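Local atomic coordinates of extracellular solute-binding protein, family 1 (Trichodesmium erythraeum IMS101, PDB entry 6G7N), a protein that binds ferric iron between two lobes and, as an extracellular solute-binding protein, probably hands it to an ABC transporter for uptake. Residues 80-84 and 93-98; 83-88 and 272-276; 132-136 and 174-180. All coordinates share one frame; numbering follows the deposited sequence.

Contact 1 of 3, residues 80-84 and 93-98; sequences LNNKI and KLWFGF
Leu80 sets its CD1 methyl over the middle of the Phe96 ring. Leu80 CD1 lies 3.9 Å from the centroid of the Phe96 ring and 7° off the ring normal, a centred CH-pi contact. CG of Leu80 lies anti to its own carbonyl carbon (chi1 -63°), which carries the two methyls forward to two rings: CD1 to the face of Phe96, CD2 to the edge of Phe98, 4.3 Å from CE1. Ile84, one turn further on, adds the tip of its chain. Its CD1 sits 3.7 Å from CB of Phe96 and 3.9 Å from CE1 of Phe98. Ile84 CD1 also lies 3.4 Å from Gly97 O. That oxygen is buried here and has no polar partner in the model. Asn81 OD1 lies near the plane of the Phe96 ring, at its edge, and 3.7 Å from CE of Lys93. The Lys93 chain is bent twice and crosses the amide at about a right angle. With Phe96 cut back to an alanine, Leu80 CD1 would probably lose its ring face, and a gap would be likely to open beside Asn81 OD1. Ile84 N bonds to Leu80 O, which fixes the spacing of the two aliphatic residues. The contact seats the end of helix 78-83 on the start of strand 96-108, and Leu252 of helix 245-255 packs against both Leu80 and Phe98.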
loop_
_atom_site.group_PDB
_atom_site.type_symbol
_atom_site.label_atom_id
_atom_site.label_comp_id
_atom_site.label_asym_id
_atom_site.label_seq_id
_atom_site.Cartn_x
_atom_site.Cartn_y
_atom_site.Cartn_z
ATOM N N LEU A 80 -5.964 -17.015 -9.719
ATOM C CA LEU A 80 -5.146 -15.951 -9.132
ATOM C C LEU A 80 -4.182 -15.363 -10.161
ATOM O O LEU A 80 -4.016 -14.145 -10.241
ATOM C CB LEU A 80 -4.350 -16.439 -7.925
ATOM C CG LEU A 80 -5.160 -16.912 -6.724
ATOM C CD1 LEU A 80 -4.253 -17.344 -5.595
ATOM C CD2 LEU A 80 -6.133 -15.871 -6.231
ATOM N N ASN A 81 -3.522 -16.224 -10.935
ATOM C CA ASN A 81 -2.508 -15.719 -11.818
ATOM C C ASN A 81 -3.092 -14.935 -12.975
ATOM O O ASN A 81 -2.517 -13.937 -13.424
ATOM C CB ASN A 81 -1.590 -16.812 -12.309
ATOM C CG ASN A 81 -0.763 -17.453 -11.218
ATOM O OD1 ASN A 81 -0.553 -16.893 -10.135
ATOM N ND2 ASN A 81 -0.286 -18.660 -11.506
ATOM N N ASN A 82 -4.211 -15.409 -13.516
ATOM C CA ASN A 82 -4.822 -14.696 -14.627
ATOM C C ASN A 82 -5.433 -13.347 -14.182
ATOM O O ASN A 82 -5.312 -12.357 -14.896
ATOM C CB ASN A 82 -5.882 -15.557 -15.323
ATOM C CG ASN A 82 -6.464 -14.835 -16.513
ATOM O OD1 ASN A 82 -5.734 -14.325 -17.376
ATOM N ND2 ASN A 82 -7.821 -14.682 -16.497
ATOM N N LYS A 83 -6.100 -13.345 -13.044
ATOM C CA LYS A 83 -6.816 -12.160 -12.612
ATOM C C LYS A 83 -5.949 -11.117 -11.903
ATOM O O LYS A 83 -6.304 -9.936 -11.925
ATOM C CB LYS A 83 -8.007 -12.541 -11.715
ATOM C CG LYS A 83 -9.076 -13.359 -12.445
ATOM C CD LYS A 83 -9.773 -12.590 -13.553
ATOM C CE LYS A 83 -10.874 -13.398 -14.190
ATOM N NZ LYS A 83 -11.586 -12.633 -15.243
ATOM N N ILE A 84 -4.870 -11.535 -11.232
ATOM C CA ILE A 84 -4.002 -10.585 -10.521
ATOM C C ILE A 84 -2.842 -10.251 -11.434
ATOM O O ILE A 84 -2.105 -11.141 -11.873
ATOM C CB ILE A 84 -3.533 -11.128 -9.181
ATOM C CG1 ILE A 84 -4.718 -11.488 -8.296
ATOM C CG2 ILE A 84 -2.626 -10.131 -8.509
ATOM C CD1 ILE A 84 -4.375 -12.142 -6.987
ATOM N N LYS A 93 4.944 -16.974 -5.806
ATOM C CA LYS A 93 3.572 -17.414 -5.537
ATOM C C LYS A 93 3.266 -17.561 -4.061
ATOM O O LYS A 93 2.350 -18.279 -3.664
ATOM C CB LYS A 93 3.182 -18.664 -6.323
ATOM C CG LYS A 93 3.518 -18.608 -7.805
ATOM C CD LYS A 93 2.747 -17.529 -8.576
ATOM C CE LYS A 93 3.065 -17.529 -10.078
ATOM N NZ LYS A 93 4.455 -17.097 -10.350
ATOM N N LEU A 94 3.989 -16.812 -3.239
ATOM C CA LEU A 94 3.816 -16.848 -1.790
ATOM C C LEU A 94 2.733 -15.908 -1.265
ATOM O O LEU A 94 2.191 -16.129 -0.181
ATOM C CB LEU A 94 5.144 -16.584 -1.091
ATOM C CG LEU A 94 6.182 -17.690 -1.281
ATOM C CD1 LEU A 94 7.548 -17.177 -0.888
ATOM C CD2 LEU A 94 5.814 -18.933 -0.470
ATOM N N TRP A 95 2.430 -14.854 -2.024
ATOM C CA TRP A 95 1.444 -13.877 -1.627
ATOM C C TRP A 95 0.994 -13.141 -2.881
ATOM O O TRP A 95 1.645 -13.186 -3.923
ATOM C CB TRP A 95 1.973 -12.907 -0.536
ATOM C CG TRP A 95 3.321 -12.336 -0.806
ATOM C CD1 TRP A 95 4.490 -12.787 -0.245
ATOM C CD2 TRP A 95 3.684 -11.259 -1.686
ATOM N NE1 TRP A 95 5.560 -12.064 -0.726
ATOM C CE2 TRP A 95 5.087 -11.142 -1.627
ATOM C CE3 TRP A 95 2.957 -10.409 -2.558
ATOM C CZ2 TRP A 95 5.779 -10.225 -2.397
ATOM C CZ3 TRP A 95 3.652 -9.518 -3.324
ATOM C CH2 TRP A 95 5.038 -9.416 -3.244
ATOM N N PHE A 96 -0.115 -12.439 -2.713
ATOM C CA PHE A 96 -0.879 -11.881 -3.838
ATOM C C PHE A 96 -1.527 -10.586 -3.402
ATOM O O PHE A 96 -2.074 -10.501 -2.307
ATOM C CB PHE A 96 -1.999 -12.877 -4.241
ATOM C CG PHE A 96 -1.487 -14.246 -4.611
ATOM C CD1 PHE A 96 -1.244 -15.199 -3.611
ATOM C CD2 PHE A 96 -1.153 -14.574 -5.921
ATOM C CE1 PHE A 96 -0.706 -16.434 -3.919
ATOM C CE2 PHE A 96 -0.596 -15.816 -6.216
ATOM C CZ PHE A 96 -0.378 -16.724 -5.217
ATOM N N GLY A 97 -1.544 -9.597 -4.302
ATOM C CA GLY A 97 -2.316 -8.391 -4.059
ATOM C C GLY A 97 -3.788 -8.535 -4.405
ATOM O O GLY A 97 -4.119 -9.106 -5.422
ATOM N N PHE A 98 -4.623 -7.938 -3.546
ATOM C CA PHE A 98 -6.068 -7.935 -3.740
ATOM C C PHE A 98 -6.677 -6.547 -3.852
ATOM O O PHE A 98 -7.761 -6.415 -4.414
ATOM C CB PHE A 98 -6.777 -8.757 -2.673
ATOM C CG PHE A 98 -6.366 -10.214 -2.717
ATOM C CD1 PHE A 98 -6.874 -11.067 -3.677
ATOM C CD2 PHE A 98 -5.439 -10.725 -1.836
ATOM C CE1 PHE A 98 -6.456 -12.384 -3.752
ATOM C CE2 PHE A 98 -4.994 -12.036 -1.924
ATOM C CZ PHE A 98 -5.515 -12.869 -2.871
#

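Contact 2 of 3, residues 83-88 and 272-276; sequences KIPANL and PVVAG
The loop that leaves helix 78-83 meets the loop that follows strand 271-272, within the solute-binding fold; the side chain of Val273 is about 14 Å from the bound D-glutamic acid and D-alanine. Val273 is the centre of the contact. With chi1 at -57°, its CG1 is anti to the carbonyl carbon and points to Leu88, while CG2 is left for Ile84. Val273 CG1 lies 3.8 Å from CD1 of Leu88, and the two side chains run past each other in opposite directions. Val273 CG2 reaches CG1 of Ile84 at 4.2 Å, and its CB faces CD of Pro85. The carbonyl oxygen of Val273 comes within 3.2 Å of Pro85 CD, an approach to the proline ring with no N-H involved. Val274 meets Lys83. Its CG2 lies 3.6 Å from the carbonyl oxygen of Lys83 and 4.1 Å from CB of the same residue, while its CG1 meets Lys83 CD. A single water joins the backbones: it donates to Lys83 O at 2.7 Å and accepts from Ala275 N at 2.9 Å. Each loop is also held on its own account. Leu88 N bonds to Pro85 O, and Gln261 OE1 accepts from both Val273 N and Val274 N. The chemistry is therefore mainly apolar between the side chains. The direct contacts depend on fit of shape, and the polar link between the two loops passes through the water.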
loop_
_atom_site.group_PDB
_atom_site.type_symbol
_atom_site.label_atom_id
_atom_site.label_comp_id
_atom_site.label_asym_id
_atom_site.label_seq_id
_atom_site.Cartn_x
_atom_site.Cartn_y
_atom_site.Cartn_z
ATOM N N LYS A 83 -6.100 -13.345 -13.044
ATOM C CA LYS A 83 -6.816 -12.160 -12.612
ATOM C C LYS A 83 -5.949 -11.117 -11.903
ATOM O O LYS A 83 -6.304 -9.936 -11.925
ATOM C CB LYS A 83 -8.007 -12.541 -11.715
ATOM C CG LYS A 83 -9.076 -13.359 -12.445
ATOM C CD LYS A 83 -9.773 -12.590 -13.553
ATOM C CE LYS A 83 -10.874 -13.398 -14.190
ATOM N NZ LYS A 83 -11.586 -12.633 -15.243
ATOM N N ILE A 84 -4.870 -11.535 -11.232
ATOM C CA ILE A 84 -4.002 -10.585 -10.521
ATOM C C ILE A 84 -2.842 -10.251 -11.434
ATOM O O ILE A 84 -2.105 -11.141 -11.873
ATOM C CB ILE A 84 -3.533 -11.128 -9.181
ATOM C CG1 ILE A 84 -4.718 -11.488 -8.296
ATOM C CG2 ILE A 84 -2.626 -10.131 -8.509
ATOM C CD1 ILE A 84 -4.375 -12.142 -6.987
ATOM N N PRO A 85 -2.637 -8.946 -11.746
ATOM C CA PRO A 85 -1.498 -8.582 -12.571
ATOM C C PRO A 85 -0.191 -9.133 -12.003
ATOM O O PRO A 85 0.019 -9.110 -10.793
ATOM C CB PRO A 85 -1.514 -7.031 -12.509
ATOM C CG PRO A 85 -2.931 -6.677 -12.205
ATOM C CD PRO A 85 -3.428 -7.773 -11.318
ATOM N N ALA A 86 0.709 -9.571 -12.897
ATOM C CA ALA A 86 1.950 -10.192 -12.454
ATOM C C ALA A 86 2.771 -9.317 -11.523
ATOM O O ALA A 86 3.415 -9.818 -10.607
ATOM C CB ALA A 86 2.789 -10.593 -13.653
ATOM N N ASN A 87 2.759 -8.008 -11.758
ATOM C CA ASN A 87 3.531 -7.081 -10.932
ATOM C C ASN A 87 3.019 -6.963 -9.507
ATOM O O ASN A 87 3.732 -6.434 -8.655
ATOM C CB ASN A 87 3.631 -5.703 -11.596
ATOM C CG ASN A 87 2.283 -5.065 -11.852
ATOM O OD1 ASN A 87 1.478 -5.624 -12.618
ATOM N ND2 ASN A 87 2.002 -3.928 -11.214
ATOM N N LEU A 88 1.777 -7.395 -9.249
ATOM C CA LEU A 88 1.129 -7.268 -7.966
ATOM C C LEU A 88 1.062 -8.596 -7.204
ATOM O O LEU A 88 0.315 -8.699 -6.222
ATOM C CB LEU A 88 -0.270 -6.663 -8.123
ATOM C CG LEU A 88 -0.323 -5.310 -8.840
ATOM C CD1 LEU A 88 -1.755 -4.803 -8.906
ATOM C CD2 LEU A 88 0.570 -4.267 -8.178
ATOM N N PRO A 272 -9.223 -1.632 -7.299
ATOM C CA PRO A 272 -9.158 -3.072 -7.544
ATOM C C PRO A 272 -7.865 -3.445 -8.204
ATOM O O PRO A 272 -7.229 -2.621 -8.866
ATOM C CB PRO A 272 -10.321 -3.341 -8.528
ATOM C CG PRO A 272 -11.162 -2.119 -8.443
ATOM C CD PRO A 272 -10.237 -0.996 -8.160
ATOM N N VAL A 273 -7.436 -4.710 -8.039
ATOM C CA VAL A 273 -6.337 -5.237 -8.851
ATOM C C VAL A 273 -6.815 -5.864 -10.162
ATOM O O VAL A 273 -6.020 -5.974 -11.098
ATOM C CB VAL A 273 -5.431 -6.230 -8.091
ATOM C CG1 VAL A 273 -4.862 -5.589 -6.846
ATOM C CG2 VAL A 273 -6.145 -7.528 -7.782
ATOM N N VAL A 274 -8.090 -6.282 -10.223
ATOM C CA VAL A 274 -8.579 -7.039 -11.369
ATOM C C VAL A 274 -9.066 -6.113 -12.471
ATOM O O VAL A 274 -9.884 -5.223 -12.246
ATOM C CB VAL A 274 -9.655 -8.030 -10.928
ATOM C CG1 VAL A 274 -10.255 -8.759 -12.130
ATOM C CG2 VAL A 274 -9.126 -9.025 -9.916
ATOM N N ALA A 275 -8.566 -6.357 -13.671
ATOM C CA ALA A 275 -8.957 -5.581 -14.839
ATOM C C ALA A 275 -10.472 -5.641 -15.040
ATOM O O ALA A 275 -11.091 -6.703 -14.921
ATOM C CB ALA A 275 -8.252 -6.094 -16.086
ATOM N N GLY A 276 -11.063 -4.495 -15.346
ATOM C CA GLY A 276 -12.472 -4.430 -15.679
ATOM C C GLY A 276 -13.401 -4.184 -14.506
ATOM O O GLY A 276 -14.578 -3.845 -14.700
HETATM O O HOH W 1 -6.872 -8.626 -14.242
#

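Contact 3 of 3, residues 132-136 and 174-180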
loop_
_atom_site.group_PDB
_atom_site.type_symbol
_atom_site.label_atom_id
_atom_site.label_comp_id
_atom_site.label_asym_id
_atom_site.label_seq_id
_atom_site.Cartn_x
_atom_site.Cartn_y
_atom_site.Cartn_z
ATOM N N ILE A 132 8.303 20.672 1.560
ATOM C CA ILE A 132 7.832 19.271 1.516
ATOM C C ILE A 132 7.513 18.781 2.912
ATOM O O ILE A 132 8.300 18.962 3.847
ATOM C CB ILE A 132 8.886 18.349 0.886
ATOM C CG1 ILE A 132 9.229 18.842 -0.505
ATOM C CG2 ILE A 132 8.392 16.900 0.852
ATOM C CD1 ILE A 132 10.131 17.958 -1.326
ATOM N N VAL A 133 6.360 18.116 3.069
ATOM C CA VAL A 133 6.044 17.388 4.301
ATOM C C VAL A 133 5.896 15.884 3.980
ATOM O O VAL A 133 5.276 15.483 2.990
ATOM C CB VAL A 133 4.808 17.950 5.032
ATOM C CG1 VAL A 133 5.106 19.320 5.645
ATOM C CG2 VAL A 133 3.591 18.009 4.155
ATOM N N ILE A 134 6.459 15.065 4.859
ATOM C CA ILE A 134 6.371 13.616 4.733
ATOM C C ILE A 134 6.597 13.023 6.132
ATOM O O ILE A 134 7.291 13.601 6.971
ATOM C CB ILE A 134 7.381 13.064 3.694
ATOM C CG1 ILE A 134 7.120 11.580 3.365
ATOM C CG2 ILE A 134 8.820 13.251 4.163
ATOM C CD1 ILE A 134 7.875 11.092 2.139
ATOM N N ARG A 135 6.006 11.852 6.367
ATOM C CA ARG A 135 6.152 11.169 7.654
ATOM C C ARG A 135 7.514 10.497 7.793
ATOM O O ARG A 135 8.354 10.516 6.870
ATOM C CB ARG A 135 5.011 10.174 7.841
ATOM C CG ARG A 135 5.119 8.926 7.004
ATOM C CD ARG A 135 3.860 8.137 7.020
ATOM N NE ARG A 135 3.525 7.565 8.307
ATOM C CZ ARG A 135 2.406 6.864 8.520
ATOM N NH1 ARG A 135 1.521 6.691 7.532
ATOM N NH2 ARG A 135 2.165 6.364 9.719
ATOM N N SER A 136 7.726 9.901 8.959
ATOM C CA SER A 136 9.032 9.356 9.335
ATOM C C SER A 136 9.486 8.186 8.469
ATOM O O SER A 136 8.723 7.548 7.747
ATOM C CB SER A 136 9.021 8.921 10.771
ATOM O OG SER A 136 8.501 7.627 10.887
ATOM N N GLU A 174 6.582 14.301 11.092
ATOM C CA GLU A 174 5.679 14.339 12.241
ATOM C C GLU A 174 4.317 13.864 11.772
ATOM O O GLU A 174 3.759 14.438 10.841
ATOM C CB GLU A 174 5.588 15.779 12.807
ATOM C CG GLU A 174 4.536 16.016 13.891
ATOM C CD GLU A 174 4.387 17.468 14.337
ATOM O OE1 GLU A 174 5.091 18.387 13.817
ATOM O OE2 GLU A 174 3.540 17.694 15.222
ATOM N N GLY A 175 3.758 12.867 12.466
ATOM C CA GLY A 175 2.405 12.414 12.166
ATOM C C GLY A 175 2.318 11.380 11.053
ATOM O O GLY A 175 3.342 10.986 10.484
ATOM N N ASN A 176 1.081 10.954 10.762
ATOM C CA ASN A 176 0.821 9.919 9.767
ATOM C C ASN A 176 0.535 10.528 8.394
ATOM O O ASN A 176 0.792 11.723 8.167
ATOM C CB ASN A 176 -0.300 9.009 10.297
ATOM C CG ASN A 176 -1.610 9.723 10.493
ATOM O OD1 ASN A 176 -1.816 10.822 9.989
ATOM N ND2 ASN A 176 -2.504 9.102 11.259
ATOM N N ASP A 177 0.077 9.728 7.431
ATOM C CA ASP A 177 -0.129 10.259 6.089
ATOM C C ASP A 177 -1.205 11.348 6.075
ATOM O O ASP A 177 -1.077 12.355 5.409
ATOM C CB ASP A 177 -0.521 9.164 5.066
ATOM C CG ASP A 177 0.653 8.498 4.351
ATOM O OD1 ASP A 177 1.836 8.666 4.778
ATOM O OD2 ASP A 177 0.379 7.806 3.345
ATOM N N THR A 178 -2.288 11.100 6.819
ATOM C CA THR A 178 -3.372 12.084 6.907
ATOM C C THR A 178 -2.871 13.419 7.473
ATOM O O THR A 178 -3.281 14.496 7.026
ATOM C CB THR A 178 -4.515 11.494 7.752
ATOM O OG1 THR A 178 -5.002 10.324 7.092
ATOM C CG2 THR A 178 -5.615 12.497 8.008
ATOM N N ALA A 179 -1.966 13.343 8.437
ATOM C CA ALA A 179 -1.364 14.553 8.999
ATOM C C ALA A 179 -0.594 15.327 7.939
ATOM O O ALA A 179 -0.578 16.562 7.976
ATOM C CB ALA A 179 -0.477 14.225 10.182
ATOM N N GLN A 180 0.027 14.626 6.980
ATOM C CA GLN A 180 0.748 15.349 5.922
ATOM C C GLN A 180 -0.246 16.085 5.019
ATOM O O GLN A 180 -0.010 17.218 4.620
ATOM C CB GLN A 180 1.645 14.417 5.110
ATOM C CG GLN A 180 2.515 13.482 5.921
ATOM C CD GLN A 180 3.258 14.123 7.052
ATOM O OE1 GLN A 180 3.897 15.161 6.890
ATOM N NE2 GLN A 180 3.168 13.501 8.227
HETATM O O HOH W 2 3.841 10.759 4.508
HETATM O O HOH W 3 5.936 10.489 11.201
#
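Arg135 and Asp177 form a salt bridge across the contact. NH1 of Arg135 donates to OD1 of Asp177 at 3.4 Å, a weak bond by length though fairly straight at 162°. The guanidinium and carboxylate planes are 61° apart. The other oxygen of Asp177, OD2, has stronger partners: it pairs with Arg103 and accepts from Asn195 N. This carboxylate thus lies between two arginines, which would favour its charged form. Asp177 OD1 also accepts from a water, which itself accepts from Arg135 N. A second water accepts from Ser136 N and lies within bonding distance of Gly175 O. Gln180 braces the turn before the helix. Its NE2 donates to Glu174 O at 2.8 Å, from above that carbonyl plane, and to Asn176 O at 3.0 Å. Asn176 O also receives Gln180 N, and the two donors arrive from opposite faces of its plane. Asn176 is the N-cap: its OD1 accepts from Ala179 N at 3.0 Å.

Packing surrounds these bonds. Arg135 has CG between its backbone N and carbonyl carbon (chi1 74°) and a bend at chi3, and this lays the guanidinium over the helix start. Asn176 CA stands 3.6 Å above the middle of one face of the Arg135 guanidinium. Arg135 CB rests against Gly175 O at 3.2 Å. The bent Gln180 chain brings OE1 to within 3.5 Å of Val133 CB. Strand 132-133 pairs in parallel with strand 191-195, and helix 177-186 precedes that strand. The whole is an N-capped helix start packed beside the segment that follows strand 132-133, in a solute-binding fold. Here the side chain of Arg135 lies about 6 Å from the iron, and Asp177 touches the iron ligand Tyr198.

Overall arrangement
Contacts 1 and 2 are neighbours, with centres 8 Å apart. Their segments overlap at Lys83 and Ile84, but of the two only Ile84 touches in both. Val273 of contact 2 packs on Gly97 and Phe98 of contact 1. Both are buried and mainly apolar: contact 1 rests on aromatic rings, contact 2 on branched aliphatic chains and one water. Contact 3 lies across the centre of the chain, about 31 Å from contact 1 between centres. It is only partly buried and is polar, with a salt bridge, waters and a capped helix, close to the iron. It nests in the loop closed by contact 2. Strands 96-108 and 132-133 nevertheless reach the same sheet, which connects the two ends.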